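Local coordinates for pyruvate kinase (Cryptosporidium parvum, PDB 4DRS), which probably catalyses the last step of glycolysis, transferring phosphate from phosphoenolpyruvate to ADP to give pyruvate and ATP, at residues A[72-77]-A[105-110]; A[151-156]-A[207-212]. All coordinates share one frame; numbering follows the deposited sequence.

Contact 1: A[72-77]-A[105-110]. With ACT (acetate ion), chain G.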
ATOM      1  N   VAL A  72      26.135 -23.557 -15.881  1.00 34.06           N
ATOM      2  CA  VAL A  72      27.112 -23.018 -16.820  1.00 33.35           C
ATOM      3  C   VAL A  72      28.526 -23.401 -16.370  1.00 33.48           C
ATOM      4  O   VAL A  72      28.860 -23.285 -15.185  1.00 33.57           O
ATOM      5  CB  VAL A  72      27.010 -21.476 -16.915  1.00 32.61           C
ATOM      6  CG1 VAL A  72      28.097 -20.906 -17.815  1.00 32.25           C
ATOM      7  CG2 VAL A  72      25.639 -21.045 -17.410  1.00 32.92           C
ATOM      8  N   ALA A  73      29.342 -23.861 -17.316  1.00 33.23           N
ATOM      9  CA  ALA A  73      30.760 -24.100 -17.063  1.00 34.11           C
ATOM     10  C   ALA A  73      31.587 -22.914 -17.559  1.00 34.47           C
ATOM     11  O   ALA A  73      31.407 -22.449 -18.690  1.00 34.63           O
ATOM     12  CB  ALA A  73      31.214 -25.390 -17.728  1.00 33.72           C
ATOM     13  N   ARG A  74      32.484 -22.428 -16.700  1.00 34.69           N
ATOM     14  CA  ARG A  74      33.317 -21.265 -17.001  1.00 34.89           C
ATOM     15  C   ARG A  74      34.779 -21.638 -17.173  1.00 35.44           C
ATOM     16  O   ARG A  74      35.350 -22.376 -16.365  1.00 35.46           O
ATOM     17  CB  ARG A  74      33.179 -20.221 -15.896  1.00 35.38           C
ATOM     18  CG  ARG A  74      34.097 -19.011 -16.003  1.00 35.56           C
ATOM     19  CD  ARG A  74      33.836 -18.077 -14.834  1.00 36.32           C
ATOM     20  NE  ARG A  74      34.832 -17.020 -14.709  1.00 37.63           N
ATOM     21  CZ  ARG A  74      35.861 -17.041 -13.867  1.00 38.72           C
ATOM     22  NH1 ARG A  74      36.058 -18.071 -13.056  1.00 39.06           N
ATOM     23  NH2 ARG A  74      36.705 -16.020 -13.836  1.00 39.57           N
ATOM     24  N   LEU A  75      35.371 -21.112 -18.239  1.00 36.26           N
ATOM     25  CA  LEU A  75      36.775 -21.309 -18.535  1.00 37.32           C
ATOM     26  C   LEU A  75      37.484 -19.993 -18.315  1.00 38.36           C
ATOM     27  O   LEU A  75      37.272 -19.032 -19.058  1.00 39.06           O
ATOM     28  CB  LEU A  75      36.958 -21.774 -19.982  1.00 38.02           C
ATOM     29  CG  LEU A  75      36.191 -23.020 -20.434  1.00 38.77           C
ATOM     30  CD1 LEU A  75      36.572 -23.409 -21.854  1.00 39.73           C
ATOM     31  CD2 LEU A  75      36.430 -24.178 -19.483  1.00 39.03           C
ATOM     32  N   ASN A  76      38.307 -19.943 -17.274  1.00 39.36           N
ATOM     33  CA  ASN A  76      39.095 -18.760 -16.976  1.00 39.41           C
ATOM     34  C   ASN A  76      40.336 -18.704 -17.860  1.00 40.13           C
ATOM     35  O   ASN A  76      41.303 -19.428 -17.629  1.00 41.54           O
ATOM     36  CB  ASN A  76      39.490 -18.744 -15.498  1.00 40.03           C
ATOM     37  CG  ASN A  76      40.068 -17.410 -15.063  1.00 40.23           C
ATOM     38  OD1 ASN A  76      40.415 -16.568 -15.893  1.00 40.46           O
ATOM     39  ND2 ASN A  76      40.180 -17.215 -13.753  1.00 40.54           N
ATOM     40  N   PHE A  77      40.313 -17.836 -18.867  1.00 40.45           N
ATOM     41  CA  PHE A  77      41.431 -17.738 -19.813  1.00 40.86           C
ATOM     42  C   PHE A  77      42.624 -16.934 -19.279  1.00 42.14           C
ATOM     43  O   PHE A  77      43.549 -16.606 -20.022  1.00 42.71           O
ATOM     44  CB  PHE A  77      40.952 -17.245 -21.186  1.00 39.77           C
ATOM     45  CG  PHE A  77      40.546 -18.360 -22.126  1.00 39.01           C
ATOM     46  CD1 PHE A  77      41.111 -18.455 -23.395  1.00 39.20           C
ATOM     47  CD2 PHE A  77      39.609 -19.321 -21.741  1.00 37.91           C
ATOM     48  CE1 PHE A  77      40.745 -19.477 -24.263  1.00 39.43           C
ATOM     49  CE2 PHE A  77      39.246 -20.350 -22.602  1.00 38.08           C
ATOM     50  CZ  PHE A  77      39.811 -20.427 -23.866  1.00 38.85           C
ATOM     51  N   GLY A 105      25.473 -24.451 -20.408  1.00 36.23           N
ATOM     52  CA  GLY A 105      26.066 -23.351 -21.158  1.00 35.67           C
ATOM     53  C   GLY A 105      27.561 -23.300 -20.910  1.00 35.76           C
ATOM     54  O   GLY A 105      28.040 -23.746 -19.860  1.00 35.92           O
ATOM     55  N   ILE A 106      28.306 -22.764 -21.875  1.00 35.36           N
ATOM     56  CA  ILE A 106      29.758 -22.632 -21.732  1.00 34.72           C
ATOM     57  C   ILE A 106      30.189 -21.173 -21.866  1.00 34.93           C
ATOM     58  O   ILE A 106      29.822 -20.495 -22.829  1.00 34.78           O
ATOM     59  CB  ILE A 106      30.538 -23.545 -22.708  1.00 34.07           C
ATOM     60  CG1 ILE A 106      30.020 -24.984 -22.610  1.00 34.15           C
ATOM     61  CG2 ILE A 106      32.027 -23.514 -22.391  1.00 33.40           C
ATOM     62  CD1 ILE A 106      30.559 -25.929 -23.661  1.00 34.15           C
ATOM     63  N   MET A 107      30.966 -20.715 -20.882  1.00 34.65           N
ATOM     64  CA  MET A 107      31.390 -19.324 -20.750  1.00 34.46           C
ATOM     65  C   MET A 107      32.913 -19.193 -20.861  1.00 34.67           C
ATOM     66  O   MET A 107      33.665 -19.884 -20.166  1.00 33.66           O
ATOM     67  CB  MET A 107      30.916 -18.765 -19.397  1.00 34.37           C
ATOM     68  CG  MET A 107      31.528 -17.425 -18.984  1.00 35.15           C
ATOM     69  SD  MET A 107      31.023 -16.869 -17.332  1.00 36.74           S
ATOM     70  CE  MET A 107      29.363 -16.266 -17.640  1.00 34.96           C
ATOM     71  N   LEU A 108      33.352 -18.296 -21.739  1.00 34.86           N
ATOM     72  CA  LEU A 108      34.751 -17.914 -21.813  1.00 35.21           C
ATOM     73  C   LEU A 108      34.931 -16.587 -21.069  1.00 35.69           C
ATOM     74  O   LEU A 108      34.269 -15.591 -21.374  1.00 34.58           O
ATOM     75  CB  LEU A 108      35.204 -17.821 -23.275  1.00 35.25           C
ATOM     76  CG  LEU A 108      36.653 -17.440 -23.606  1.00 35.88           C
ATOM     77  CD1 LEU A 108      37.070 -18.026 -24.946  1.00 35.81           C
ATOM     78  CD2 LEU A 108      36.838 -15.927 -23.605  1.00 35.64           C
ATOM     79  N   ASP A 109      35.812 -16.602 -20.074  1.00 37.09           N
ATOM     80  CA  ASP A 109      36.112 -15.431 -19.254  1.00 38.55           C
ATOM     81  C   ASP A 109      37.477 -14.927 -19.703  1.00 39.32           C
ATOM     82  O   ASP A 109      38.478 -15.631 -19.541  1.00 39.82           O
ATOM     83  CB  ASP A 109      36.137 -15.831 -17.768  1.00 39.09           C
ATOM     84  CG  ASP A 109      36.237 -14.635 -16.822  1.00 40.51           C
ATOM     85  OD1 ASP A 109      37.085 -13.733 -17.029  1.00 41.62           O
ATOM     86  OD2 ASP A 109      35.470 -14.613 -15.836  1.00 40.99           O
ATOM     87  N   THR A 110      37.516 -13.729 -20.284  1.00 39.54           N
ATOM     88  CA  THR A 110      38.754 -13.206 -20.873  1.00 41.42           C
ATOM     89  C   THR A 110      39.801 -12.894 -19.820  1.00 41.96           C
ATOM     90  O   THR A 110      39.472 -12.528 -18.692  1.00 41.25           O
ATOM     91  CB  THR A 110      38.531 -11.935 -21.731  1.00 41.23           C
ATOM     92  OG1 THR A 110      38.009 -10.881 -20.910  1.00 40.57           O
ATOM     93  CG2 THR A 110      37.571 -12.218 -22.888  1.00 41.23           C
TER
HETATM   94  C   ACT G 605      39.281 -18.950 -10.784  1.00 67.15           C
HETATM   95  O   ACT G 605      39.120 -17.757 -11.115  1.00 68.66           O
HETATM   96  OXT ACT G 605      38.782 -19.404  -9.740  1.00 66.48           O
HETATM   97  CH3 ACT G 605      40.088 -19.874 -11.654  1.00 64.98           C
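Arg74 meets Asp109 side-on, with NE and NH2 both converging on OD2. The chain from CG to NE is extended, and with CG anti to the backbone N (chi1 174°) it carries the guanidinium off the face shared with Met107 and Asp109, slanting across to the carboxylate on the neighbouring strand. Arg74 NE and NH2 both hydrogen-bond to Asp109 OD2 at 2.7 Å, as a salt bridge whose bonds are bent at the hydrogens. OD2 lies in the guanidinium plane, but the guanidinium and carboxylate planes are turned 77° apart, and both donors reach OD2 from the same face of the carboxylate. NE comes in on the anti side, tilted out of plane, and NH2 from above. The other oxygen, OD1, forms a salt bridge with Lys270, while Arg74 NH1 bonds to Thr51 OG1 on the neighbouring strand.

Beneath this charged layer the backbones of 72-76 and 105-109 form a parallel ladder. Ala73 N gives to Gly105 O and Ala73 O receives Met107 N (2.8 Å); Leu75 repeats the pattern with Met107 O and Asp109 N, and Phe77 N closes the series on Asp109 O at 2.9 Å. Met107 SD lies 4.0 Å from Arg74 CD, lining the aliphatic part of the arginine. On the face bearing Leu75 and Leu108, the Leu108 CD1 methyl sits over the Phe77 ring, 3.9 Å from its centroid, a CH-pi contact.

Asn76 OD1 accepts from Ser78 N. Its ND2 bonds to a glycerol and, weakly, to the acetate O at 2.9 Å.

Arg74 and Asn76 belong to the ADP site, unoccupied here. Asp109 and Thr51 hold the guanidinium from two directions and so probably serve as a second shell that positions it for ADP, and Asp109, shared between Arg74 and Lys270, probably balances positive charge at this site.

Contact 2: A[151-156]-A[207-212]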
ATOM      1  N   CYS A 151      58.008  -9.601 -14.961  1.00 74.45           N
ATOM      2  CA  CYS A 151      56.742  -8.884 -15.084  1.00 69.95           C
ATOM      3  C   CYS A 151      56.245  -8.924 -16.530  1.00 68.26           C
ATOM      4  O   CYS A 151      57.031  -8.773 -17.470  1.00 70.17           O
ATOM      5  CB  CYS A 151      56.923  -7.437 -14.619  1.00 70.17           C
ATOM      6  SG  CYS A 151      55.447  -6.396 -14.662  1.00 69.25           S
ATOM      7  N   SER A 152      54.940  -9.123 -16.699  1.00 64.45           N
ATOM      8  CA  SER A 152      54.332  -9.216 -18.026  1.00 63.81           C
ATOM      9  C   SER A 152      54.085  -7.851 -18.668  1.00 62.24           C
ATOM     10  O   SER A 152      53.929  -7.750 -19.884  1.00 63.00           O
ATOM     11  CB  SER A 152      53.020  -9.996 -17.950  1.00 63.48           C
ATOM     12  OG  SER A 152      52.123  -9.377 -17.047  1.00 63.86           O
ATOM     13  N   TYR A 153      54.057  -6.810 -17.841  1.00 59.85           N
ATOM     14  CA  TYR A 153      53.724  -5.457 -18.280  1.00 58.66           C
ATOM     15  C   TYR A 153      54.993  -4.691 -18.680  1.00 58.49           C
ATOM     16  O   TYR A 153      55.731  -4.198 -17.825  1.00 58.31           O
ATOM     17  CB  TYR A 153      52.941  -4.754 -17.158  1.00 56.23           C
ATOM     18  CG  TYR A 153      52.425  -3.361 -17.453  1.00 55.71           C
ATOM     19  CD1 TYR A 153      51.758  -3.067 -18.642  1.00 56.43           C
ATOM     20  CD2 TYR A 153      52.568  -2.342 -16.510  1.00 55.06           C
ATOM     21  CE1 TYR A 153      51.281  -1.788 -18.895  1.00 57.30           C
ATOM     22  CE2 TYR A 153      52.094  -1.065 -16.751  1.00 54.74           C
ATOM     23  CZ  TYR A 153      51.453  -0.791 -17.943  1.00 56.40           C
ATOM     24  OH  TYR A 153      50.983   0.479 -18.176  1.00 57.16           O
ATOM     25  N   SER A 154      55.243  -4.604 -19.985  1.00 60.13           N
ATOM     26  CA  SER A 154      56.479  -3.997 -20.500  1.00 61.76           C
ATOM     27  C   SER A 154      56.527  -2.474 -20.335  1.00 62.08           C
ATOM     28  O   SER A 154      57.601  -1.870 -20.388  1.00 62.37           O
ATOM     29  CB  SER A 154      56.715  -4.385 -21.962  1.00 62.80           C
ATOM     30  OG  SER A 154      55.824  -3.708 -22.829  1.00 62.77           O
ATOM     31  N   LEU A 155      55.358  -1.866 -20.139  1.00 61.90           N
ATOM     32  CA  LEU A 155      55.252  -0.430 -19.887  1.00 61.69           C
ATOM     33  C   LEU A 155      55.302  -0.079 -18.392  1.00 60.73           C
ATOM     34  O   LEU A 155      54.956   1.040 -18.000  1.00 59.76           O
ATOM     35  CB  LEU A 155      53.978   0.137 -20.528  1.00 61.57           C
ATOM     36  CG  LEU A 155      53.990   0.494 -22.018  1.00 63.80           C
ATOM     37  CD1 LEU A 155      52.569   0.691 -22.528  1.00 64.00           C
ATOM     38  CD2 LEU A 155      54.830   1.733 -22.294  1.00 64.07           C
ATOM     39  N   LEU A 156      55.744  -1.031 -17.569  1.00 60.53           N
ATOM     40  CA  LEU A 156      55.872  -0.819 -16.121  1.00 60.34           C
ATOM     41  C   LEU A 156      56.759   0.376 -15.733  1.00 62.54           C
ATOM     42  O   LEU A 156      56.346   1.187 -14.898  1.00 62.08           O
ATOM     43  CB  LEU A 156      56.339  -2.094 -15.401  1.00 58.64           C
ATOM     44  CG  LEU A 156      56.540  -2.024 -13.882  1.00 58.08           C
ATOM     45  CD1 LEU A 156      55.233  -1.742 -13.154  1.00 56.94           C
ATOM     46  CD2 LEU A 156      57.173  -3.305 -13.363  1.00 59.35           C
ATOM     47  N   LYS A 207      47.879   4.747 -13.724  1.00 79.34           N
ATOM     48  CA  LYS A 207      47.154   4.341 -14.923  1.00 77.64           C
ATOM     49  C   LYS A 207      47.890   3.185 -15.595  1.00 75.30           C
ATOM     50  O   LYS A 207      49.077   3.292 -15.917  1.00 75.64           O
ATOM     51  CB  LYS A 207      46.987   5.531 -15.886  1.00 80.26           C
ATOM     52  CG  LYS A 207      46.273   5.229 -17.204  1.00 81.63           C
ATOM     53  CD  LYS A 207      44.808   4.841 -17.011  1.00 82.48           C
ATOM     54  CE  LYS A 207      44.044   4.814 -18.330  1.00 82.59           C
ATOM     55  NZ  LYS A 207      44.474   3.713 -19.244  1.00 82.10           N
ATOM     56  N   VAL A 208      47.179   2.077 -15.781  1.00 71.90           N
ATOM     57  CA  VAL A 208      47.716   0.910 -16.472  1.00 70.06           C
ATOM     58  C   VAL A 208      47.414   1.042 -17.963  1.00 68.60           C
ATOM     59  O   VAL A 208      46.249   1.103 -18.366  1.00 68.01           O
ATOM     60  CB  VAL A 208      47.125  -0.405 -15.913  1.00 69.20           C
ATOM     61  CG1 VAL A 208      47.643  -1.610 -16.690  1.00 68.07           C
ATOM     62  CG2 VAL A 208      47.447  -0.548 -14.431  1.00 69.40           C
ATOM     63  N   HIS A 209      48.465   1.090 -18.776  1.00 67.72           N
ATOM     64  CA  HIS A 209      48.307   1.295 -20.216  1.00 66.56           C
ATOM     65  C   HIS A 209      48.124  -0.003 -20.966  1.00 64.21           C
ATOM     66  O   HIS A 209      48.933  -0.375 -21.820  1.00 65.16           O
ATOM     67  CB  HIS A 209      49.457   2.133 -20.776  1.00 68.63           C
ATOM     68  CG  HIS A 209      49.589   3.493 -20.127  1.00 71.86           C
ATOM     69  ND1 HIS A 209      48.789   4.529 -20.445  1.00 72.92           N
ATOM     70  CD2 HIS A 209      50.465   3.958 -19.144  1.00 73.43           C
ATOM     71  CE1 HIS A 209      49.132   5.603 -19.706  1.00 74.26           C
ATOM     72  NE2 HIS A 209      50.158   5.251 -18.911  1.00 74.44           N
ATOM     73  N   LEU A 210      47.039  -0.702 -20.642  1.00 60.06           N
ATOM     74  CA  LEU A 210      46.650  -1.921 -21.347  1.00 56.96           C
ATOM     75  C   LEU A 210      45.235  -1.784 -21.911  1.00 54.13           C
ATOM     76  O   LEU A 210      44.392  -1.116 -21.308  1.00 53.45           O
ATOM     77  CB  LEU A 210      46.741  -3.140 -20.418  1.00 55.31           C
ATOM     78  CG  LEU A 210      48.124  -3.686 -20.029  1.00 56.44           C
ATOM     79  CD1 LEU A 210      47.989  -4.792 -18.991  1.00 54.71           C
ATOM     80  CD2 LEU A 210      48.914  -4.183 -21.238  1.00 55.94           C
ATOM     81  N   PRO A 211      44.967  -2.408 -23.074  1.00 52.76           N
ATOM     82  CA  PRO A 211      43.600  -2.380 -23.597  1.00 51.61           C
ATOM     83  C   PRO A 211      42.678  -3.314 -22.806  1.00 50.57           C
ATOM     84  O   PRO A 211      43.144  -4.286 -22.198  1.00 50.10           O
ATOM     85  CB  PRO A 211      43.748  -2.887 -25.038  1.00 51.00           C
ATOM     86  CG  PRO A 211      45.175  -3.301 -25.209  1.00 51.85           C
ATOM     87  CD  PRO A 211      45.846  -3.277 -23.875  1.00 52.49           C
ATOM     88  N   ILE A 212      41.384  -3.010 -22.807  1.00 48.70           N
ATOM     89  CA  ILE A 212      40.395  -3.885 -22.191  1.00 48.11           C
ATOM     90  C   ILE A 212      40.310  -5.190 -22.987  1.00 47.54           C
ATOM     91  O   ILE A 212      40.265  -6.278 -22.418  1.00 46.65           O
ATOM     92  CB  ILE A 212      39.016  -3.192 -22.073  1.00 47.95           C
ATOM     93  CG1 ILE A 212      39.139  -1.863 -21.293  1.00 49.01           C
ATOM     94  CG2 ILE A 212      37.975  -4.121 -21.449  1.00 47.30           C
ATOM     95  CD1 ILE A 212      39.814  -1.947 -19.932  1.00 47.84           C
TER
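Tyr153 reaches across to the backbone of His209, whose N-H donates to the phenol OH at 2.7 Å and 162°. With CG anti to its own N (chi1 -176°), the tyrosine projects from its turn, tip first, and the hydroxyl also bonds to Ser159 OG. His209 CB lies 3.4 Å from the same oxygen, and the OH stands at the edge of the imidazole, near its plane. His209 is the centre of an inverse gamma turn, which bulges towards the phenol and presents its N-H to the oxygen.

The ring is packed on both faces. Val208 CG1 lies over one face, towards the rim, 4.1 Å from Tyr153 CZ. The opposite face is covered by the tyrosine's own type I turn, where the Leu155 carbonyl carbon and Leu156 N sit above the rim. The Leu210 side chain runs antiparallel to that of Tyr153 and meets the ring obliquely, its CG 3.9 Å from Tyr153 CE1. Beside the phenol, Leu155 meets His209 at about a right angle, CD1 being 3.9 Å from the histidine CB.

The contact is small and near the surface, joining a loop of the B domain of pyruvate kinases, the mixed sheet inserted between barrel strand 105-109 and helix 215-226, to the segment returning to the barrel. The first loop follows edge strand 148-150 and is tied to Arg116 through Ser152; the other leaves strand 201-202 and runs on towards barrel helix 215-226.

How the contacts relate
From the N terminus, the chain runs through strand 72-76 and helix 82-97 into strand 105-109, where contact 1 closes a beta-alpha-beta unit joining the second and third strands of the eight-stranded barrel. The chain then leaves the barrel to build the smaller mixed sheet. Contact 2 closes the later part of that excursion, strands 165-168 to 201-202, bringing 207-212 back against 151-156 before helix 215-226 and strand 232-235 resume the barrel. The two closures follow in series, neither nested nor crossed. Their centres are about 24 Å apart and they do not touch, yet helix 215-226, which follows contact 2, packs on Phe77 and Leu108 of contact 1.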